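Early 35 kDa protein (Autographa californica nucleopolyhedrovirus, PDB 1P35) blocks host caspases and the apoptotic response of infected insect cells, and also inhibits the antiviral RNA interference of the host. Local coordinates at residues A[181-186]-A[287-292]; A[109-114]-A[131-136]; A[211-216]-A[241-246]; A[5-10]-A[33-38]. All coordinates share one frame; numbering follows the deposited sequence.

Contact 1 of 4, residues A[181-186]-A[287-292]. With EDO (1,2-ethanediol), chain F.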
loop_
_atom_site.group_PDB
_atom_site.type_symbol
_atom_site.label_atom_id
_atom_site.label_comp_id
_atom_site.label_asym_id
_atom_site.label_seq_id
_atom_site.Cartn_x
_atom_site.Cartn_y
_atom_site.Cartn_z
ATOM N N PHE A 181 20.605 16.047 -1.486
ATOM C CA PHE A 181 20.644 15.322 -2.752
ATOM C C PHE A 181 22.044 14.898 -3.144
ATOM O O PHE A 181 22.201 13.940 -3.905
ATOM C CB PHE A 181 20.057 16.173 -3.900
ATOM C CG PHE A 181 18.590 16.419 -3.784
ATOM C CD1 PHE A 181 17.716 15.377 -3.548
ATOM C CD2 PHE A 181 18.071 17.703 -3.961
ATOM C CE1 PHE A 181 16.339 15.591 -3.498
ATOM C CE2 PHE A 181 16.689 17.932 -3.907
ATOM C CZ PHE A 181 15.820 16.856 -3.677
ATOM N N ALA A 182 23.072 15.593 -2.659
ATOM C CA ALA A 182 24.439 15.242 -3.087
ATOM C C ALA A 182 24.933 13.827 -2.734
ATOM O O ALA A 182 24.548 13.218 -1.698
ATOM C CB ALA A 182 25.470 16.310 -2.559
ATOM N N HIS A 183 25.807 13.326 -3.602
ATOM C CA HIS A 183 26.377 11.987 -3.450
ATOM C C HIS A 183 27.861 12.138 -3.137
ATOM O O HIS A 183 28.428 13.265 -3.234
ATOM C CB HIS A 183 26.281 11.197 -4.769
ATOM C CG HIS A 183 24.930 11.246 -5.426
ATOM N ND1 HIS A 183 23.958 10.297 -5.209
ATOM C CD2 HIS A 183 24.397 12.137 -6.292
ATOM C CE1 HIS A 183 22.886 10.596 -5.917
ATOM N NE2 HIS A 183 23.125 11.709 -6.584
ATOM N N GLU A 184 28.490 11.027 -2.736
ATOM C CA GLU A 184 29.918 11.073 -2.546
ATOM C C GLU A 184 30.486 11.294 -3.989
ATOM O O GLU A 184 29.868 10.907 -4.985
ATOM C CB GLU A 184 30.425 9.751 -2.029
ATOM C CG GLU A 184 30.181 8.620 -2.965
ATOM C CD GLU A 184 28.787 8.010 -2.847
ATOM O OE1 GLU A 184 27.853 8.653 -2.339
ATOM O OE2 GLU A 184 28.624 6.871 -3.295
ATOM N N ILE A 185 31.658 11.898 -4.102
ATOM C CA ILE A 185 32.279 12.130 -5.427
ATOM C C ILE A 185 32.674 10.806 -6.093
ATOM O O ILE A 185 32.919 9.829 -5.375
ATOM C CB ILE A 185 33.553 12.976 -5.248
ATOM C CG1 ILE A 185 33.202 14.255 -4.481
ATOM C CG2 ILE A 185 34.187 13.316 -6.608
ATOM C CD1 ILE A 185 34.427 15.072 -4.062
ATOM N N ASN A 186 32.686 10.737 -7.437
ATOM C CA ASN A 186 33.161 9.521 -8.167
ATOM C C ASN A 186 34.153 9.987 -9.266
ATOM O O ASN A 186 34.223 11.176 -9.601
ATOM C CB ASN A 186 32.050 8.681 -8.834
ATOM C CG ASN A 186 31.323 9.444 -9.952
ATOM O OD1 ASN A 186 31.950 10.026 -10.864
ATOM N ND2 ASN A 186 29.997 9.441 -9.886
ATOM N N ALA A 287 25.890 16.223 -14.108
ATOM C CA ALA A 287 27.254 16.544 -13.753
ATOM C C ALA A 287 27.222 17.374 -12.455
ATOM O O ALA A 287 28.216 17.488 -11.789
ATOM C CB ALA A 287 27.914 17.357 -14.885
ATOM N N LEU A 288 26.083 17.999 -12.153
ATOM C CA LEU A 288 25.930 18.763 -10.910
ATOM C C LEU A 288 25.702 17.721 -9.793
ATOM O O LEU A 288 24.774 16.922 -9.877
ATOM C CB LEU A 288 24.659 19.671 -10.936
ATOM C CG LEU A 288 24.697 21.147 -11.344
ATOM C CD1 LEU A 288 23.288 21.746 -11.295
ATOM C CD2 LEU A 288 25.616 21.928 -10.385
ATOM N N ASN A 289 26.530 17.751 -8.765
ATOM C CA ASN A 289 26.397 16.848 -7.623
ATOM C C ASN A 289 26.288 17.739 -6.414
ATOM O O ASN A 289 27.290 18.036 -5.772
ATOM C CB ASN A 289 27.639 15.969 -7.462
ATOM C CG ASN A 289 27.543 15.099 -6.225
ATOM O OD1 ASN A 289 26.472 14.583 -5.912
ATOM N ND2 ASN A 289 28.647 14.915 -5.534
ATOM N N LYS A 290 25.093 18.222 -6.116
ATOM C CA LYS A 290 24.939 19.127 -4.991
ATOM C C LYS A 290 23.609 19.049 -4.191
ATOM O O LYS A 290 22.619 18.463 -4.645
ATOM C CB LYS A 290 25.184 20.576 -5.486
ATOM C CG LYS A 290 24.305 21.016 -6.624
ATOM C CD LYS A 290 24.471 22.519 -6.989
ATOM C CE LYS A 290 23.899 23.481 -5.954
ATOM N NZ LYS A 290 24.008 24.911 -6.398
ATOM N N ASN A 291 23.608 19.627 -2.980
ATOM C CA ASN A 291 22.375 19.672 -2.187
ATOM C C ASN A 291 21.563 20.903 -2.650
ATOM O O ASN A 291 22.056 21.765 -3.352
ATOM C CB ASN A 291 22.720 19.812 -0.678
ATOM C CG ASN A 291 23.555 18.641 -0.174
ATOM O OD1 ASN A 291 23.308 17.495 -0.573
ATOM N ND2 ASN A 291 24.516 18.909 0.715
ATOM N N VAL A 292 20.308 20.963 -2.253
ATOM C CA VAL A 292 19.464 22.106 -2.565
ATOM C C VAL A 292 19.376 22.770 -1.197
ATOM O O VAL A 292 19.117 22.096 -0.204
ATOM C CB VAL A 292 18.081 21.644 -3.062
ATOM C CG1 VAL A 292 17.075 22.751 -2.925
ATOM C CG2 VAL A 292 18.194 21.184 -4.509
HETATM C C1 EDO F . 26.103 16.692 -18.020
HETATM O O1 EDO F . 25.973 16.377 -19.430
HETATM C C2 EDO F . 25.074 17.729 -17.660
HETATM O O2 EDO F . 24.872 17.729 -16.256
HETATM O O HOH W 1 24.329 15.192 0.466
#
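Asn289 CG stands anti to its backbone N (chi1 176°), and this starts its amide off toward His183. Asn291 CG lies beside its own backbone N instead (chi1 -60°), and its amide heads for Ala182. The Asn289 amide grips His183 by both backbone polar groups. OD1 of Asn289 accepts from His183 N at 2.7 Å, in the amide plane and on a lone pair. ND2 of Asn289 donates to His183 O at 2.8 Å; the nitrogen sits above the carbonyl plane of His183. The side-chain amide thus pairs with the backbone much as a strand residue would, and two bonds fix its rotation. OD1 also comes to 3.2 Å from CD2 at the edge of the His183 ring, whose plane is turned only 21° from the amide. Asn291 OD1 accepts from Ala182 N at 2.8 Å. A water donates to the same oxygen at 2.7 Å and to Ala182 O, closing a second polar bridge. Apolar contact comes from Val292, whose CG2 meets the edge of the Phe181 ring at CD2, 3.5 Å away. The contact joins two loops where the antiparallel pair of strands 176-179 and 292-295 ends, Val292 being already in the strand. Phe181 leans on Val195 and Ala197 of strand 191-199, and the His183 ring meets Tyr193 of that strand edge-to-face. On the side of helix 206-215, Val292 touches Gln208 and Phe209, and Lys290 NZ forms a salt bridge with Glu211.

Contact 2 of 4, residues A[109-114]-A[131-136]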
loop_
_atom_site.group_PDB
_atom_site.type_symbol
_atom_site.label_atom_id
_atom_site.label_comp_id
_atom_site.label_asym_id
_atom_site.label_seq_id
_atom_site.Cartn_x
_atom_site.Cartn_y
_atom_site.Cartn_z
ATOM N N VAL A 109 33.760 20.169 13.198
ATOM C CA VAL A 109 34.642 19.204 13.846
ATOM C C VAL A 109 34.876 17.902 13.079
ATOM O O VAL A 109 35.719 17.098 13.495
ATOM C CB VAL A 109 34.148 18.833 15.309
ATOM C CG1 VAL A 109 34.157 20.064 16.195
ATOM C CG2 VAL A 109 32.748 18.256 15.273
ATOM N N LEU A 110 34.147 17.695 11.976
ATOM C CA LEU A 110 34.242 16.448 11.195
ATOM C C LEU A 110 35.600 16.056 10.623
ATOM O O LEU A 110 35.938 14.886 10.644
ATOM C CB LEU A 110 33.187 16.415 10.061
ATOM C CG LEU A 110 33.183 15.142 9.188
ATOM C CD1 LEU A 110 32.958 13.912 10.059
ATOM C CD2 LEU A 110 32.085 15.229 8.113
ATOM N N LYS A 111 36.360 17.007 10.081
ATOM C CA LYS A 111 37.671 16.686 9.533
ATOM C C LYS A 111 38.607 16.097 10.586
ATOM O O LYS A 111 39.409 15.190 10.290
ATOM C CB LYS A 111 38.359 17.911 8.934
ATOM C CG LYS A 111 39.684 17.536 8.271
ATOM C CD LYS A 111 40.252 18.638 7.385
ATOM C CE LYS A 111 41.277 18.070 6.376
ATOM N NZ LYS A 111 41.740 19.104 5.386
ATOM N N SER A 112 38.507 16.606 11.815
ATOM C CA SER A 112 39.372 16.107 12.872
ATOM C C SER A 112 38.810 14.855 13.517
ATOM O O SER A 112 39.528 14.154 14.225
ATOM C CB SER A 112 39.618 17.188 13.931
ATOM O OG SER A 112 38.430 17.573 14.596
ATOM N N LYS A 113 37.534 14.568 13.277
ATOM C CA LYS A 113 36.926 13.370 13.852
ATOM C C LYS A 113 36.673 12.212 12.883
ATOM O O LYS A 113 36.421 11.093 13.337
ATOM C CB LYS A 113 35.582 13.692 14.532
ATOM C CG LYS A 113 35.640 14.400 15.884
ATOM C CD LYS A 113 34.286 14.242 16.588
ATOM C CE LYS A 113 34.300 14.697 18.049
ATOM N NZ LYS A 113 33.011 14.345 18.750
ATOM N N PHE A 114 36.770 12.444 11.567
ATOM C CA PHE A 114 36.447 11.370 10.617
ATOM C C PHE A 114 37.203 10.020 10.702
ATOM O O PHE A 114 36.566 8.947 10.702
ATOM C CB PHE A 114 36.409 11.939 9.175
ATOM C CG PHE A 114 37.721 11.944 8.448
ATOM C CD1 PHE A 114 38.299 10.753 8.022
ATOM C CD2 PHE A 114 38.351 13.151 8.136
ATOM C CE1 PHE A 114 39.497 10.755 7.287
ATOM C CE2 PHE A 114 39.554 13.165 7.402
ATOM C CZ PHE A 114 40.124 11.959 6.978
ATOM N N ALA A 131 40.055 6.979 0.847
ATOM C CA ALA A 131 38.920 6.998 -0.070
ATOM C C ALA A 131 37.870 7.984 0.463
ATOM O O ALA A 131 37.388 8.868 -0.268
ATOM C CB ALA A 131 38.343 5.624 -0.187
ATOM N N TYR A 132 37.563 7.828 1.751
ATOM C CA TYR A 132 36.631 8.680 2.454
ATOM C C TYR A 132 37.008 10.173 2.370
ATOM O O TYR A 132 36.161 11.026 2.075
ATOM C CB TYR A 132 36.541 8.256 3.934
ATOM C CG TYR A 132 35.573 9.135 4.717
ATOM C CD1 TYR A 132 35.979 10.356 5.226
ATOM C CD2 TYR A 132 34.242 8.792 4.849
ATOM C CE1 TYR A 132 35.090 11.227 5.835
ATOM C CE2 TYR A 132 33.325 9.676 5.474
ATOM C CZ TYR A 132 33.768 10.896 5.954
ATOM O OH TYR A 132 32.867 11.822 6.506
ATOM N N GLU A 133 38.264 10.488 2.669
ATOM C CA GLU A 133 38.742 11.871 2.650
ATOM C C GLU A 133 38.745 12.435 1.236
ATOM O O GLU A 133 38.581 13.655 1.026
ATOM C CB GLU A 133 40.156 11.970 3.268
ATOM C CG GLU A 133 40.850 13.332 3.086
ATOM C CD GLU A 133 42.037 13.531 4.026
ATOM O OE1 GLU A 133 42.822 12.577 4.170
ATOM O OE2 GLU A 133 42.191 14.640 4.601
ATOM N N LYS A 134 38.924 11.557 0.260
ATOM C CA LYS A 134 38.919 11.999 -1.136
ATOM C C LYS A 134 37.512 12.115 -1.736
ATOM O O LYS A 134 37.197 13.083 -2.426
ATOM C CB LYS A 134 39.689 11.029 -2.018
ATOM C CG LYS A 134 39.803 11.558 -3.466
ATOM C CD LYS A 134 40.571 10.577 -4.335
ATOM C CE LYS A 134 40.882 11.160 -5.711
ATOM N NZ LYS A 134 41.591 10.097 -6.491
ATOM N N TYR A 135 36.659 11.135 -1.457
ATOM C CA TYR A 135 35.358 11.143 -2.092
ATOM C C TYR A 135 34.154 11.585 -1.279
ATOM O O TYR A 135 33.151 12.000 -1.863
ATOM C CB TYR A 135 35.091 9.762 -2.678
ATOM C CG TYR A 135 36.122 9.345 -3.704
ATOM C CD1 TYR A 135 36.239 10.030 -4.923
ATOM C CD2 TYR A 135 36.931 8.224 -3.489
ATOM C CE1 TYR A 135 37.136 9.600 -5.925
ATOM C CE2 TYR A 135 37.834 7.779 -4.470
ATOM C CZ TYR A 135 37.923 8.472 -5.687
ATOM O OH TYR A 135 38.773 8.026 -6.659
ATOM N N CYS A 136 34.260 11.487 0.046
ATOM C CA CYS A 136 33.182 11.836 0.945
ATOM C C CYS A 136 33.383 13.148 1.711
ATOM O O CYS A 136 32.526 14.031 1.655
ATOM C CB CYS A 136 32.988 10.707 1.961
ATOM S SG CYS A 136 32.714 9.038 1.231
#
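Cys136 N donates to Tyr132 O at 2.8 Å, holding the last turn of helix 126-135, from which the Tyr132 ring reaches Phe114. The motif is an antiparallel helical hairpin. Helix 110-120 runs out, a short loop turns, and helix 126-135 returns; the two short segments run at 157° to each other. Their axes stay 11.7 Å apart, and side chains bridge the distance, with no hydrogen bond between the segments. Phe114 and Tyr132 carry the contact. CG of Phe114 sits between the backbone N and the carbonyl carbon (chi1 88°), and the ring lies beside that of Tyr132. The two rings are nearly parallel, with planes 29° apart, but are slid so far that they barely overlap. Their closest carbons are CD1 of Phe114 and CD1 of Tyr132, 3.7 Å apart. CZ of Phe114 also rests 3.7 Å from CB of Glu133. At the more exposed margin, the extended Lys111 and Glu133 chains bring NZ of Lys111 to 4.6 Å from OE2 of Glu133. That is too long for a salt bridge, though the opposite charges may still attract weakly. On the buried margin, Leu137 and Leu140 of helix 137-140 pack on Leu110; Leu137 also touches Phe114, and Leu140 touches Tyr132. The hydroxyl of Tyr132 is buried here with no polar partner in the model, and its nearest neighbour across the contact is CD2 of Leu110 at 3.8 Å.

Contact 3 of 4, residues A[211-216]-A[241-246]. With EDO (1,2-ethanediol), chain F.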
loop_
_atom_site.group_PDB
_atom_site.type_symbol
_atom_site.label_atom_id
_atom_site.label_comp_id
_atom_site.label_asym_id
_atom_site.label_seq_id
_atom_site.Cartn_x
_atom_site.Cartn_y
_atom_site.Cartn_z
ATOM N N GLU A 211 18.980 26.039 -12.456
ATOM C CA GLU A 211 20.309 25.461 -12.594
ATOM C C GLU A 211 20.291 23.921 -12.427
ATOM O O GLU A 211 20.975 23.206 -13.124
ATOM C CB GLU A 211 21.248 26.047 -11.529
ATOM C CG GLU A 211 22.610 25.316 -11.486
ATOM C CD GLU A 211 23.535 25.792 -10.373
ATOM O OE1 GLU A 211 23.094 25.928 -9.200
ATOM O OE2 GLU A 211 24.720 26.000 -10.672
ATOM N N PHE A 212 19.532 23.424 -11.446
ATOM C CA PHE A 212 19.525 21.979 -11.207
ATOM C C PHE A 212 18.841 21.248 -12.407
ATOM O O PHE A 212 19.385 20.277 -12.956
ATOM C CB PHE A 212 18.803 21.678 -9.847
ATOM C CG PHE A 212 19.325 20.468 -9.142
ATOM C CD1 PHE A 212 19.078 19.185 -9.646
ATOM C CD2 PHE A 212 20.112 20.599 -8.008
ATOM C CE1 PHE A 212 19.623 18.039 -9.021
ATOM C CE2 PHE A 212 20.657 19.461 -7.377
ATOM C CZ PHE A 212 20.416 18.185 -7.882
ATOM N N VAL A 213 17.669 21.746 -12.826
ATOM C CA VAL A 213 16.922 21.123 -13.921
ATOM C C VAL A 213 17.633 21.166 -15.295
ATOM O O VAL A 213 17.602 20.171 -16.033
ATOM C CB VAL A 213 15.506 21.714 -14.020
ATOM C CG1 VAL A 213 14.736 21.162 -15.248
ATOM C CG2 VAL A 213 14.719 21.359 -12.725
ATOM N N GLN A 214 18.292 22.290 -15.609
ATOM C CA GLN A 214 19.024 22.446 -16.885
ATOM C C GLN A 214 20.151 21.407 -16.990
ATOM O O GLN A 214 20.493 20.968 -18.102
ATOM C CB GLN A 214 19.652 23.859 -16.988
ATOM C CG GLN A 214 18.647 24.934 -17.109
ATOM C CD GLN A 214 19.246 26.342 -16.981
ATOM O OE1 GLN A 214 20.422 26.536 -16.644
ATOM N NE2 GLN A 214 18.410 27.323 -17.211
ATOM N N SER A 215 20.732 21.041 -15.843
ATOM C CA SER A 215 21.838 20.066 -15.795
ATOM C C SER A 215 21.387 18.598 -15.962
ATOM O O SER A 215 22.203 17.699 -16.231
ATOM C CB SER A 215 22.581 20.172 -14.457
ATOM O OG SER A 215 21.859 19.511 -13.405
ATOM N N LEU A 216 20.090 18.358 -15.834
ATOM C CA LEU A 216 19.576 16.968 -15.885
ATOM C C LEU A 216 19.519 16.345 -17.251
ATOM O O LEU A 216 19.121 16.996 -18.181
ATOM C CB LEU A 216 18.157 16.867 -15.314
ATOM C CG LEU A 216 17.924 17.394 -13.926
ATOM C CD1 LEU A 216 16.477 17.232 -13.620
ATOM C CD2 LEU A 216 18.810 16.655 -12.963
ATOM N N ILE A 241 9.338 23.825 -12.690
ATOM C CA ILE A 241 10.592 23.926 -13.396
ATOM C C ILE A 241 11.024 22.460 -13.606
ATOM O O ILE A 241 11.461 21.805 -12.686
ATOM C CB ILE A 241 11.579 24.778 -12.543
ATOM C CG1 ILE A 241 11.078 26.242 -12.472
ATOM C CG2 ILE A 241 12.970 24.787 -13.131
ATOM C CD1 ILE A 241 11.921 27.129 -11.509
ATOM N N TYR A 242 10.901 21.967 -14.839
ATOM C CA TYR A 242 11.184 20.568 -15.125
ATOM C C TYR A 242 11.541 20.272 -16.582
ATOM O O TYR A 242 11.475 21.137 -17.463
ATOM C CB TYR A 242 9.937 19.715 -14.771
ATOM C CG TYR A 242 8.706 20.086 -15.591
ATOM C CD1 TYR A 242 7.949 21.205 -15.289
ATOM C CD2 TYR A 242 8.310 19.317 -16.689
ATOM C CE1 TYR A 242 6.817 21.551 -16.061
ATOM C CE2 TYR A 242 7.173 19.661 -17.459
ATOM C CZ TYR A 242 6.440 20.784 -17.129
ATOM O OH TYR A 242 5.331 21.144 -17.873
ATOM N N LYS A 243 11.949 19.037 -16.823
ATOM C CA LYS A 243 12.210 18.599 -18.166
ATOM C C LYS A 243 11.228 17.451 -18.406
ATOM O O LYS A 243 10.776 16.794 -17.440
ATOM C CB LYS A 243 13.637 18.121 -18.325
ATOM C CG LYS A 243 14.604 19.240 -18.600
ATOM C CD LYS A 243 16.035 18.765 -18.669
ATOM C CE LYS A 243 16.944 19.928 -19.169
ATOM N NZ LYS A 243 18.281 19.417 -19.337
ATOM N N ALA A 244 10.887 17.229 -19.677
ATOM C CA ALA A 244 9.976 16.165 -20.029
ATOM C C ALA A 244 10.435 15.560 -21.334
ATOM O O ALA A 244 11.022 16.242 -22.161
ATOM C CB ALA A 244 8.531 16.712 -20.175
ATOM N N LEU A 245 10.129 14.288 -21.528
ATOM C CA LEU A 245 10.489 13.584 -22.730
ATOM C C LEU A 245 9.211 13.628 -23.530
ATOM O O LEU A 245 8.130 13.268 -23.010
ATOM C CB LEU A 245 10.846 12.138 -22.434
ATOM C CG LEU A 245 11.213 11.364 -23.703
ATOM C CD1 LEU A 245 12.584 11.845 -24.280
ATOM C CD2 LEU A 245 11.307 9.917 -23.358
ATOM N N GLU A 246 9.327 14.051 -24.785
ATOM C CA GLU A 246 8.154 14.176 -25.635
ATOM C C GLU A 246 8.356 13.611 -27.023
ATOM O O GLU A 246 9.443 13.612 -27.559
ATOM C CB GLU A 246 7.744 15.648 -25.744
ATOM C CG GLU A 246 7.502 16.285 -24.415
ATOM C CD GLU A 246 6.783 17.596 -24.540
ATOM O OE1 GLU A 246 6.180 17.787 -25.580
ATOM O OE2 GLU A 246 6.796 18.412 -23.601
HETATM C C1 EDO F . 26.103 16.692 -18.020
HETATM O O1 EDO F . 25.973 16.377 -19.430
HETATM C C2 EDO F . 25.074 17.729 -17.660
HETATM O O2 EDO F . 24.872 17.729 -16.256
#
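Val213 and Tyr242 mark where the late turns of helix 206-215 come nearest strand 238-249, the short axes running nearly parallel, at 14°, and 7.9 Å apart. Val213 points at the strand and sets both branches on its backbone. CG2 of Val213 reaches Ile241 O at 3.3 Å and also meets the CG2 methyl of Ile241. CG1 of Val213 rests on Tyr242 C at 3.6 Å. Lys243 closes the other end. Its chain is extended beyond CG and runs to the end of the helix, with CE 3.2 Å from Val213 O. NZ of Lys243 then donates to two carbonyls, Leu216 O at 2.8 Å and Gln214 O at 3.0 Å. It lies in the carbonyl plane of Leu216 but well above that of Gln214. Carbonyls at a helix C-terminus carry partial negative charge, which would probably favour the ammonium group there. Phe268 of strand 259-271 and Tyr230 of strand 227-234 also touch Val213, and Leu281 of strand 276-282 touches Leu216. In this protein a strand lysine binds the helix end; the aliphatic packing beside it is typical of a helix laid on a beta-sheet.

Contact 4 of 4, residues A[5-10]-A[33-38]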
loop_
_atom_site.group_PDB
_atom_site.type_symbol
_atom_site.label_atom_id
_atom_site.label_comp_id
_atom_site.label_asym_id
_atom_site.label_seq_id
_atom_site.Cartn_x
_atom_site.Cartn_y
_atom_site.Cartn_z
ATOM N N PRO A 5 31.422 2.662 2.341
ATOM C CA PRO A 5 32.439 2.468 1.309
ATOM C C PRO A 5 31.886 3.034 0.007
ATOM O O PRO A 5 30.677 3.063 -0.170
ATOM C CB PRO A 5 32.540 0.955 1.236
ATOM C CG PRO A 5 32.358 0.561 2.689
ATOM C CD PRO A 5 31.134 1.388 3.025
ATOM N N VAL A 6 32.752 3.434 -0.918
ATOM C CA VAL A 6 32.259 4.019 -2.159
ATOM C C VAL A 6 31.689 3.062 -3.213
ATOM O O VAL A 6 31.061 3.492 -4.182
ATOM C CB VAL A 6 33.338 4.909 -2.803
ATOM C CG1 VAL A 6 33.605 6.129 -1.907
ATOM C CG2 VAL A 6 34.620 4.095 -3.006
ATOM N N GLU A 7 31.902 1.768 -3.043
ATOM C CA GLU A 7 31.348 0.813 -4.000
ATOM C C GLU A 7 29.809 0.950 -3.958
ATOM O O GLU A 7 29.182 1.387 -4.915
ATOM C CB GLU A 7 31.761 -0.618 -3.599
ATOM C CG GLU A 7 31.352 -0.980 -2.156
ATOM C CD GLU A 7 31.796 -2.356 -1.693
ATOM O OE1 GLU A 7 31.428 -3.351 -2.357
ATOM O OE2 GLU A 7 32.500 -2.432 -0.657
ATOM N N ILE A 8 29.253 0.590 -2.801
ATOM C CA ILE A 8 27.834 0.595 -2.481
ATOM C C ILE A 8 26.863 1.102 -3.524
ATOM O O ILE A 8 26.949 2.243 -3.937
ATOM C CB ILE A 8 27.560 1.382 -1.185
ATOM C CG1 ILE A 8 28.381 0.802 -0.039
ATOM C CG2 ILE A 8 26.069 1.288 -0.845
ATOM C CD1 ILE A 8 28.018 -0.628 0.261
ATOM N N ASP A 9 25.908 0.245 -3.890
ATOM C CA ASP A 9 24.886 0.560 -4.866
ATOM C C ASP A 9 23.549 0.827 -4.160
ATOM O O ASP A 9 23.059 0.005 -3.402
ATOM C CB ASP A 9 24.744 -0.600 -5.853
ATOM C CG ASP A 9 24.441 -0.126 -7.256
ATOM O OD1 ASP A 9 23.296 0.323 -7.505
ATOM O OD2 ASP A 9 25.367 -0.171 -8.101
ATOM N N VAL A 10 22.981 1.991 -4.425
ATOM C CA VAL A 10 21.738 2.451 -3.851
ATOM C C VAL A 10 20.782 2.920 -4.915
ATOM O O VAL A 10 21.197 3.196 -6.019
ATOM C CB VAL A 10 21.993 3.684 -2.870
ATOM C CG1 VAL A 10 22.691 4.852 -3.602
ATOM C CG2 VAL A 10 20.681 4.189 -2.317
ATOM N N ILE A 33 19.508 -0.041 -0.261
ATOM C CA ILE A 33 20.869 -0.520 -0.602
ATOM C C ILE A 33 20.918 -1.960 -1.120
ATOM O O ILE A 33 20.339 -2.863 -0.541
ATOM C CB ILE A 33 21.817 -0.338 0.630
ATOM C CG1 ILE A 33 21.944 1.166 0.908
ATOM C CG2 ILE A 33 23.215 -0.986 0.371
ATOM C CD1 ILE A 33 22.733 1.552 2.139
ATOM N N MET A 34 21.631 -2.149 -2.221
ATOM C CA MET A 34 21.750 -3.435 -2.916
ATOM C C MET A 34 22.826 -4.477 -2.566
ATOM O O MET A 34 22.701 -5.628 -2.992
ATOM C CB MET A 34 21.856 -3.164 -4.412
ATOM C CG MET A 34 20.540 -2.873 -5.100
ATOM S SD MET A 34 19.441 -4.298 -5.008
ATOM C CE MET A 34 20.525 -5.694 -5.701
ATOM N N ASN A 35 23.868 -4.118 -1.820
ATOM C CA ASN A 35 24.934 -5.095 -1.499
ATOM C C ASN A 35 24.615 -6.221 -0.495
ATOM O O ASN A 35 23.898 -6.015 0.487
ATOM C CB ASN A 35 26.164 -4.340 -1.015
ATOM C CG ASN A 35 26.621 -3.319 -2.017
ATOM O OD1 ASN A 35 25.833 -2.467 -2.456
ATOM N ND2 ASN A 35 27.888 -3.389 -2.396
ATOM N N THR A 36 25.157 -7.414 -0.754
ATOM C CA THR A 36 24.946 -8.579 0.131
ATOM C C THR A 36 26.218 -8.985 0.864
ATOM O O THR A 36 26.152 -9.525 1.971
ATOM C CB THR A 36 24.460 -9.866 -0.614
ATOM O OG1 THR A 36 25.371 -10.188 -1.673
ATOM C CG2 THR A 36 23.045 -9.704 -1.135
ATOM N N GLN A 37 27.364 -8.750 0.232
ATOM C CA GLN A 37 28.652 -9.092 0.825
ATOM C C GLN A 37 28.811 -8.379 2.178
ATOM O O GLN A 37 28.539 -8.959 3.228
ATOM C CB GLN A 37 29.799 -8.696 -0.130
ATOM C CG GLN A 37 29.908 -7.186 -0.478
ATOM C CD GLN A 37 28.850 -6.688 -1.464
ATOM O OE1 GLN A 37 27.789 -7.302 -1.622
ATOM N NE2 GLN A 37 29.132 -5.548 -2.119
ATOM N N LEU A 38 29.230 -7.115 2.116
ATOM C CA LEU A 38 29.445 -6.226 3.257
ATOM C C LEU A 38 29.607 -6.856 4.634
ATOM O O LEU A 38 28.659 -7.386 5.219
ATOM C CB LEU A 38 28.331 -5.180 3.314
ATOM C CG LEU A 38 28.161 -4.312 2.069
ATOM C CD1 LEU A 38 26.979 -3.372 2.279
ATOM C CD2 LEU A 38 29.448 -3.553 1.787
#
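Met34 N donates to Asp9 O at 2.8 Å, and Asp9 N donates to Asn35 OD1 at 3.1 Å. Both bonds are nearly straight. The second uses a lone pair in the amide plane of Asn35, so a side-chain oxygen takes the place a backbone carbonyl would have in a strand ladder. Beside them Ile8 makes the apolar part. Its CD1 touches CD1 of Leu38 at 3.6 Å, and its CG2 touches CG2 of Ile33 at 3.8 Å. CD1 of Ile8 also lies against CG of the Asn35 amide, at 3.8 Å. In Asn35, chi1 (-56°) sets CG beside the backbone N, and from there OD1 reaches Asp9 N. Further out is Glu7, with OE1 3.2 Å from Gln37 NE2. This bond is doubtful in detail, because Gln37 NE2 is modelled too near Asn35 ND2 for two donors. Behind the first shell, Val10 and Ile33 face each other as an antiparallel non-hydrogen-bonded pair. They belong to the open end of the beta hairpin formed by strands 10-21 and 24-33, and the contact extends that pairing into the loops. Ile3 of strand 2-4 backs Ile8 and Val10, while Phe158 touches Ile33. Backbone and amide bonds thus hold the two loops together over a small aliphatic patch, with the exposed, charged Glu7 and Asp9 beside it.

Contact 1 is the hub. It touches contact 2 through Ile185 N and Tyr135 O, 2.7 Å apart and probably hydrogen-bonded. It meets contact 3 through a salt bridge of 3.1 Å between Lys290 NZ and Glu211 OE1, and contact 4 by packing of Glu184 OE2 on Val6 O at 4.3 Å. Contact 3 is nested in the loop that contact 1 closes. One ethanediol, probably from the crystallisation liquor, spans these two by bonding Ala287 N and Ser215 O. Contacts 2 and 4 meet only by packing, Tyr135 CB on Val6 CG1 at 4.0 Å. Contact 3 lies about 15 Å from contact 2 and 14 Å from contact 4, between nearest atoms. All four belong to the framework of an inhibitor whose reactive site loop acts on caspases.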